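Long-range contacts in terminase, large subunit (Enterobacteria phage P22, PDB 4DKW), which drives viral DNA into empty capsids as an ATP-powered packaging motor and cuts the genome with the C-terminal nuclease domain modelled here: residues D52-R58 / G139-F144; P82-D88 / S110-A116. All coordinates share one frame. Residues are numbered along the deposited sequence.

Interaction 1 of 2, residues D52-R58 / G139-F144; sequences DVFYLAR and GRFKVF
Two neighbouring strands, 53-58 and 141-144, run parallel with axes 4.6 Å apart at closest approach and 18° between their directions. The register pairs Phe-54 with Phe-141, Tyr-55 with Lys-142 and Leu-56 with Val-143.

Gly-139 ends the preceding helix in a Schellman motif; its positive phi (78°) suits glycine. Arg-140 reaches across to the start of the neighbouring strand with chi1 m and chi2 t: its NH1 donates to Asp-52 O (2.7 Å) and forms a salt bridge with Asp-52 OD2 (3.4 Å), while NH2 pairs with Glu-138 and Asp-52 OD1 is bound by Trp-47. The carbonyl of Arg-140 starts the ladder, accepting from Phe-54 N at 2.9 Å. Phe-141, chi1 t, lays CD1 3.9 Å from Phe-54 CB and CZ 4.4 Å from Leu-56 CB. Lys-142 carries two rungs, from its N to Phe-54 O and from Leu-56 N to its O, each 2.8 Å; on the other face its CB lies 3.7 Å from Tyr-55 CD1, while NZ leads off to Thr-14 O. Val-143 returns to the face of Phe-141, CG2 4.0 Å from Leu-56 CB. Phe-144 N closes the ladder on Leu-56 O (3.1 Å), and its ring, chi1 m, takes Ala-57 CA over one face in a CH-pi contact, 3.9 Å from CA to centroid.

Phe-150 of helix 148-156 covers Leu-56, Phe-141 and Val-143. Ala-57 and Arg-58 both face Gln-44, a classic beta bulge. Strands 27-33, 40-48 and 53-62 form the antiparallel hairpins of the RNase H-like fold; 141-144 extends the sheet in parallel beyond the third.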
loop_
_atom_site.group_PDB
_atom_site.type_symbol
_atom_site.label_atom_id
_atom_site.label_comp_id
_atom_site.label_asym_id
_atom_site.label_seq_id
_atom_site.Cartn_x
_atom_site.Cartn_y
_atom_site.Cartn_z
ATOM N N ASP A 52 0.882 -16.674 -7.727
ATOM C CA ASP A 52 0.331 -16.071 -6.507
ATOM C C ASP A 52 1.450 -15.371 -5.731
ATOM O O ASP A 52 1.685 -15.648 -4.556
ATOM C CB ASP A 52 -0.401 -17.116 -5.656
ATOM C CG ASP A 52 -1.480 -16.508 -4.781
ATOM O OD1 ASP A 52 -1.581 -15.259 -4.715
ATOM O OD2 ASP A 52 -2.225 -17.286 -4.151
ATOM N N VAL A 53 2.145 -14.469 -6.424
ATOM C CA VAL A 53 3.256 -13.701 -5.866
ATOM C C VAL A 53 2.955 -12.215 -6.026
ATOM O O VAL A 53 2.449 -11.796 -7.066
ATOM C CB VAL A 53 4.603 -14.046 -6.564
ATOM C CG1 VAL A 53 5.746 -13.160 -6.043
ATOM C CG2 VAL A 53 4.957 -15.511 -6.346
ATOM N N PHE A 54 3.269 -11.429 -4.996
ATOM C CA PHE A 54 3.048 -9.986 -5.000
ATOM C C PHE A 54 4.362 -9.229 -5.094
ATOM O O PHE A 54 5.345 -9.615 -4.461
ATOM C CB PHE A 54 2.306 -9.559 -3.735
ATOM C CG PHE A 54 0.945 -10.178 -3.605
ATOM C CD1 PHE A 54 -0.184 -9.475 -3.983
ATOM C CD2 PHE A 54 0.799 -11.464 -3.114
ATOM C CE1 PHE A 54 -1.437 -10.051 -3.871
ATOM C CE2 PHE A 54 -0.444 -12.038 -2.999
ATOM C CZ PHE A 54 -1.568 -11.327 -3.378
ATOM N N TYR A 55 4.370 -8.155 -5.886
ATOM C CA TYR A 55 5.548 -7.298 -6.024
ATOM C C TYR A 55 5.153 -5.862 -5.719
ATOM O O TYR A 55 4.292 -5.292 -6.392
ATOM C CB TYR A 55 6.118 -7.361 -7.448
ATOM C CG TYR A 55 6.503 -8.755 -7.898
ATOM C CD1 TYR A 55 7.801 -9.224 -7.707
ATOM C CD2 TYR A 55 5.574 -9.604 -8.508
ATOM C CE1 TYR A 55 8.175 -10.496 -8.115
ATOM C CE2 TYR A 55 5.940 -10.885 -8.912
ATOM C CZ TYR A 55 7.248 -11.319 -8.708
ATOM O OH TYR A 55 7.645 -12.575 -9.108
ATOM N N LEU A 56 5.758 -5.287 -4.688
ATOM C CA LEU A 56 5.580 -3.877 -4.423
ATOM C C LEU A 56 6.528 -3.160 -5.379
ATOM O O LEU A 56 7.734 -3.139 -5.161
ATOM C CB LEU A 56 5.900 -3.561 -2.964
ATOM C CG LEU A 56 5.664 -2.104 -2.569
ATOM C CD1 LEU A 56 4.208 -1.720 -2.803
ATOM C CD2 LEU A 56 6.047 -1.904 -1.120
ATOM N N ALA A 57 5.977 -2.604 -6.459
ATOM C CA ALA A 57 6.789 -2.123 -7.576
ATOM C C ALA A 57 7.073 -0.612 -7.574
ATOM O O ALA A 57 8.088 -0.175 -8.105
ATOM C CB ALA A 57 6.142 -2.534 -8.895
ATOM N N ARG A 58 6.170 0.184 -7.004
ATOM C CA ARG A 58 6.361 1.630 -6.957
ATOM C C ARG A 58 5.948 2.160 -5.591
ATOM O O ARG A 58 4.949 1.724 -5.037
ATOM C CB ARG A 58 5.540 2.339 -8.040
ATOM C CG ARG A 58 5.688 1.793 -9.450
ATOM C CD ARG A 58 6.944 2.310 -10.094
ATOM N NE ARG A 58 6.986 2.004 -11.522
ATOM C CZ ARG A 58 7.561 0.924 -12.044
ATOM N NH1 ARG A 58 8.150 0.023 -11.259
ATOM N NH2 ARG A 58 7.550 0.742 -13.357
ATOM N N GLY A 139 8.027 -16.688 0.414
ATOM C CA GLY A 139 8.687 -16.161 -0.771
ATOM C C GLY A 139 7.716 -15.577 -1.801
ATOM O O GLY A 139 8.041 -15.463 -2.993
ATOM N N ARG A 140 6.529 -15.182 -1.349
ATOM C CA ARG A 140 5.483 -14.714 -2.262
ATOM C C ARG A 140 5.136 -13.245 -2.107
ATOM O O ARG A 140 4.101 -12.797 -2.602
ATOM C CB ARG A 140 4.234 -15.585 -2.126
ATOM C CG ARG A 140 4.528 -17.050 -2.460
ATOM C CD ARG A 140 3.278 -17.856 -2.813
ATOM N NE ARG A 140 2.439 -18.125 -1.649
ATOM C CZ ARG A 140 1.217 -17.624 -1.471
ATOM N NH1 ARG A 140 0.689 -16.830 -2.387
ATOM N NH2 ARG A 140 0.517 -17.932 -0.383
ATOM N N PHE A 141 6.003 -12.502 -1.421
ATOM C CA PHE A 141 5.871 -11.056 -1.326
ATOM C C PHE A 141 7.247 -10.471 -1.513
ATOM O O PHE A 141 8.135 -10.710 -0.702
ATOM C CB PHE A 141 5.262 -10.600 0.018
ATOM C CG PHE A 141 5.101 -9.111 0.125
ATOM C CD1 PHE A 141 3.966 -8.486 -0.378
ATOM C CD2 PHE A 141 6.101 -8.324 0.694
ATOM C CE1 PHE A 141 3.824 -7.102 -0.303
ATOM C CE2 PHE A 141 5.964 -6.942 0.776
ATOM C CZ PHE A 141 4.822 -6.333 0.271
ATOM N N LYS A 142 7.412 -9.713 -2.593
ATOM C CA LYS A 142 8.683 -9.092 -2.930
ATOM C C LYS A 142 8.531 -7.574 -3.021
ATOM O O LYS A 142 7.455 -7.066 -3.382
ATOM C CB LYS A 142 9.203 -9.644 -4.266
ATOM C CG LYS A 142 9.322 -11.153 -4.331
ATOM C CD LYS A 142 10.442 -11.644 -3.432
ATOM C CE LYS A 142 10.529 -13.163 -3.431
ATOM N NZ LYS A 142 11.245 -13.637 -2.217
ATOM N N VAL A 143 9.609 -6.858 -2.692
ATOM C CA VAL A 143 9.661 -5.402 -2.841
ATOM C C VAL A 143 10.836 -5.031 -3.741
ATOM O O VAL A 143 11.951 -5.484 -3.505
ATOM C CB VAL A 143 9.810 -4.714 -1.460
ATOM C CG1 VAL A 143 9.833 -3.172 -1.592
ATOM C CG2 VAL A 143 8.683 -5.153 -0.549
ATOM N N PHE A 144 10.590 -4.231 -4.779
ATOM C CA PHE A 144 11.670 -3.763 -5.655
ATOM C C PHE A 144 12.705 -3.036 -4.807
ATOM O O PHE A 144 12.343 -2.291 -3.899
ATOM C CB PHE A 144 11.139 -2.801 -6.722
ATOM C CG PHE A 144 10.444 -3.476 -7.876
ATOM C CD1 PHE A 144 10.035 -4.803 -7.798
ATOM C CD2 PHE A 144 10.200 -2.771 -9.049
ATOM C CE1 PHE A 144 9.395 -5.422 -8.876
ATOM C CE2 PHE A 144 9.575 -3.375 -10.125
ATOM C CZ PHE A 144 9.172 -4.702 -10.044
#

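Interaction 2 of 2, residues P82-D88 / S110-A116; sequences PVAWPHD and SMLPDHA
Residues 82-88 start as a short strand, stay extended through Pro-86 and then turn at His-87, whose phi is positive (90°); they pair in parallel with 110-116, first at Val-83 opposite Met-111 (CA-CA 4.6 Å). Pro-82 sets its CA 3.3 Å from Ser-110 O, a CA-H...O contact, and its CB 3.9 Å from Leu-112 CD2. Val-83 is held at both backbone ends: its N donates to Ser-110 O at 2.8 Å and its O accepts from Leu-112 N at 3.0 Å. Its side chain, chi1 t, brings CG1 3.5 Å from Met-111 CE. Ala-84 CB faces Ala-116 CB at 4.4 Å.

Trp-85 fills the loop 112-115, where the two backbones part. With chi1 p and chi2 near -90°, its NE1 donates to Leu-112 O (2.7 Å). His-115 CA sits over the face of the six-membered ring, 3.9 Å from its centroid, in a CH-pi contact, while Met-111 SD makes an oblique Met-aromatic contact, 4.7 Å from the five-membered ring's centroid. Trp-85 O accepts from Ala-116 N at 2.8 Å. The CA-to-CB bond of Pro-86 points away from 110-116. Poorly ordered Asp-88 lays CB over the His-115 ring face, 4.0 Å from its centroid, a CH-pi contact.

Helix 97-107 links the strands in a right-handed beta-alpha-beta crossover, its Lys-101 touching Trp-85 and Met-111. Strand 27-33 flanks 82-84 and brings Mg(2+)-binding Asp-33 against Pro-86, while Tyr-178 of helix 171-181 packs on Ala-84, Pro-86 and Ala-116.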
loop_
_atom_site.group_PDB
_atom_site.type_symbol
_atom_site.label_atom_id
_atom_site.label_comp_id
_atom_site.label_asym_id
_atom_site.label_seq_id
_atom_site.Cartn_x
_atom_site.Cartn_y
_atom_site.Cartn_z
ATOM N N PRO A 82 -6.569 1.421 -10.644
ATOM C CA PRO A 82 -7.512 1.576 -9.524
ATOM C C PRO A 82 -6.762 1.814 -8.215
ATOM O O PRO A 82 -5.706 1.211 -8.003
ATOM C CB PRO A 82 -8.234 0.225 -9.471
ATOM C CG PRO A 82 -7.969 -0.422 -10.791
ATOM C CD PRO A 82 -6.651 0.085 -11.258
ATOM N N VAL A 83 -7.287 2.684 -7.360
ATOM C CA VAL A 83 -6.604 3.041 -6.120
ATOM C C VAL A 83 -7.406 2.659 -4.882
ATOM O O VAL A 83 -8.557 3.074 -4.728
ATOM C CB VAL A 83 -6.308 4.553 -6.061
ATOM C CG1 VAL A 83 -5.616 4.920 -4.749
ATOM C CG2 VAL A 83 -5.466 4.968 -7.250
ATOM N N ALA A 84 -6.799 1.857 -4.010
ATOM C CA ALA A 84 -7.402 1.519 -2.716
ATOM C C ALA A 84 -7.056 2.620 -1.712
ATOM O O ALA A 84 -6.006 3.247 -1.817
ATOM C CB ALA A 84 -6.908 0.145 -2.220
ATOM N N TRP A 85 -7.945 2.870 -0.757
ATOM C CA TRP A 85 -7.754 3.962 0.189
ATOM C C TRP A 85 -8.535 3.713 1.478
ATOM O O TRP A 85 -9.540 3.001 1.465
ATOM C CB TRP A 85 -8.177 5.281 -0.450
ATOM C CG TRP A 85 -9.505 5.223 -1.100
ATOM C CD1 TRP A 85 -9.773 4.883 -2.386
ATOM C CD2 TRP A 85 -10.762 5.525 -0.489
ATOM N NE1 TRP A 85 -11.135 4.948 -2.621
ATOM C CE2 TRP A 85 -11.760 5.342 -1.470
ATOM C CE3 TRP A 85 -11.140 5.927 0.793
ATOM C CZ2 TRP A 85 -13.111 5.551 -1.201
ATOM C CZ3 TRP A 85 -12.473 6.134 1.055
ATOM C CH2 TRP A 85 -13.445 5.947 0.062
ATOM N N PRO A 86 -8.070 4.293 2.600
ATOM C CA PRO A 86 -8.626 3.989 3.923
ATOM C C PRO A 86 -9.765 4.895 4.356
ATOM O O PRO A 86 -10.213 5.745 3.584
ATOM C CB PRO A 86 -7.449 4.287 4.840
ATOM C CG PRO A 86 -6.806 5.458 4.180
ATOM C CD PRO A 86 -6.873 5.148 2.709
ATOM N N HIS A 87 -10.210 4.676 5.595
ATOM C CA HIS A 87 -10.979 5.635 6.378
ATOM C C HIS A 87 -12.465 5.513 6.192
ATOM O O HIS A 87 -13.058 6.198 5.363
ATOM C CB HIS A 87 -10.539 7.060 6.083
ATOM C CG HIS A 87 -10.271 7.885 7.297
ATOM N ND1 HIS A 87 -10.370 7.374 8.578
ATOM C CD2 HIS A 87 -9.912 9.174 7.426
ATOM C CE1 HIS A 87 -10.081 8.332 9.441
ATOM N NE2 HIS A 87 -9.801 9.435 8.775
ATOM N N ASP A 88 -13.076 4.663 7.006
ATOM C CA ASP A 88 -14.534 4.658 7.100
ATOM C C ASP A 88 -15.071 5.747 8.046
ATOM O O ASP A 88 -15.856 5.461 8.956
ATOM C CB ASP A 88 -15.085 3.262 7.444
ATOM C CG ASP A 88 -14.507 2.698 8.737
ATOM O OD1 ASP A 88 -13.908 3.470 9.516
ATOM O OD2 ASP A 88 -14.649 1.481 8.972
ATOM N N SER A 110 -7.613 7.213 -10.304
ATOM C CA SER A 110 -8.755 6.314 -10.439
ATOM C C SER A 110 -9.100 5.681 -9.089
ATOM O O SER A 110 -8.861 4.499 -8.841
ATOM C CB SER A 110 -8.463 5.246 -11.491
ATOM O OG SER A 110 -8.054 5.853 -12.706
ATOM N N MET A 111 -9.658 6.497 -8.211
ATOM C CA MET A 111 -9.995 6.072 -6.867
ATOM C C MET A 111 -11.150 5.072 -6.893
ATOM O O MET A 111 -12.145 5.291 -7.571
ATOM C CB MET A 111 -10.326 7.310 -6.040
ATOM C CG MET A 111 -9.131 8.262 -5.953
ATOM S SD MET A 111 -8.035 7.676 -4.685
ATOM C CE MET A 111 -6.434 8.325 -5.070
ATOM N N LEU A 112 -10.991 3.958 -6.183
ATOM C CA LEU A 112 -12.051 2.956 -6.077
ATOM C C LEU A 112 -13.255 3.531 -5.305
ATOM O O LEU A 112 -13.089 4.383 -4.428
ATOM C CB LEU A 112 -11.524 1.669 -5.421
ATOM C CG LEU A 112 -10.690 0.763 -6.339
ATOM C CD1 LEU A 112 -9.915 -0.298 -5.560
ATOM C CD2 LEU A 112 -11.576 0.104 -7.383
ATOM N N PRO A 113 -14.474 3.072 -5.638
ATOM C CA PRO A 113 -15.689 3.642 -5.042
ATOM C C PRO A 113 -15.783 3.517 -3.526
ATOM O O PRO A 113 -16.316 4.422 -2.881
ATOM C CB PRO A 113 -16.820 2.851 -5.713
ATOM C CG PRO A 113 -16.163 1.622 -6.292
ATOM C CD PRO A 113 -14.783 2.056 -6.660
ATOM N N ASP A 114 -15.267 2.422 -2.973
ATOM C CA ASP A 114 -15.375 2.161 -1.532
ATOM C C ASP A 114 -14.012 2.023 -0.835
ATOM O O ASP A 114 -13.002 1.691 -1.475
ATOM C CB ASP A 114 -16.232 0.918 -1.282
ATOM C CG ASP A 114 -17.617 1.029 -1.910
ATOM O OD1 ASP A 114 -18.448 1.806 -1.385
ATOM O OD2 ASP A 114 -17.877 0.333 -2.921
ATOM N N HIS A 115 -13.983 2.279 0.473
ATOM C CA HIS A 115 -12.752 2.188 1.259
ATOM C C HIS A 115 -12.219 0.767 1.294
ATOM O O HIS A 115 -12.943 -0.173 0.977
ATOM C CB HIS A 115 -12.965 2.717 2.692
ATOM C CG HIS A 115 -13.782 1.770 3.573
ATOM N ND1 HIS A 115 -15.030 1.393 3.250
ATOM C CD2 HIS A 115 -13.449 1.187 4.733
ATOM C CE1 HIS A 115 -15.498 0.580 4.193
ATOM N NE2 HIS A 115 -14.557 0.421 5.095
ATOM N N ALA A 116 -10.953 0.618 1.665
ATOM C CA ALA A 116 -10.289 -0.673 1.566
ATOM C C ALA A 116 -10.843 -1.654 2.575
ATOM O O ALA A 116 -10.798 -1.414 3.785
ATOM C CB ALA A 116 -8.778 -0.517 1.760
#

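In the fold
Both interactions belong to the same mixed sheet but lie on opposite sides of the chain's centre, 21 Å apart between centres and about 11 Å between nearest atoms. Strands 27-33 and 40-48 connect them: 40-48 pairs with 53-62 of interaction 1, and 27-33 with 82-84 of interaction 2. Both are partly buried. Interaction 1 is a regular ladder with phenylalanine packing inside and an arginine-aspartate pair at its margin. Interaction 2 has fewer backbone rungs and relies on one tryptophan to span an irregular loop, with an exposed end. It is also closer to the nuclease centre: Pro-86 adjoins Asp-33, whereas Leu-56 stays about 11 Å from both catalytic aspartates, side chain to side chain.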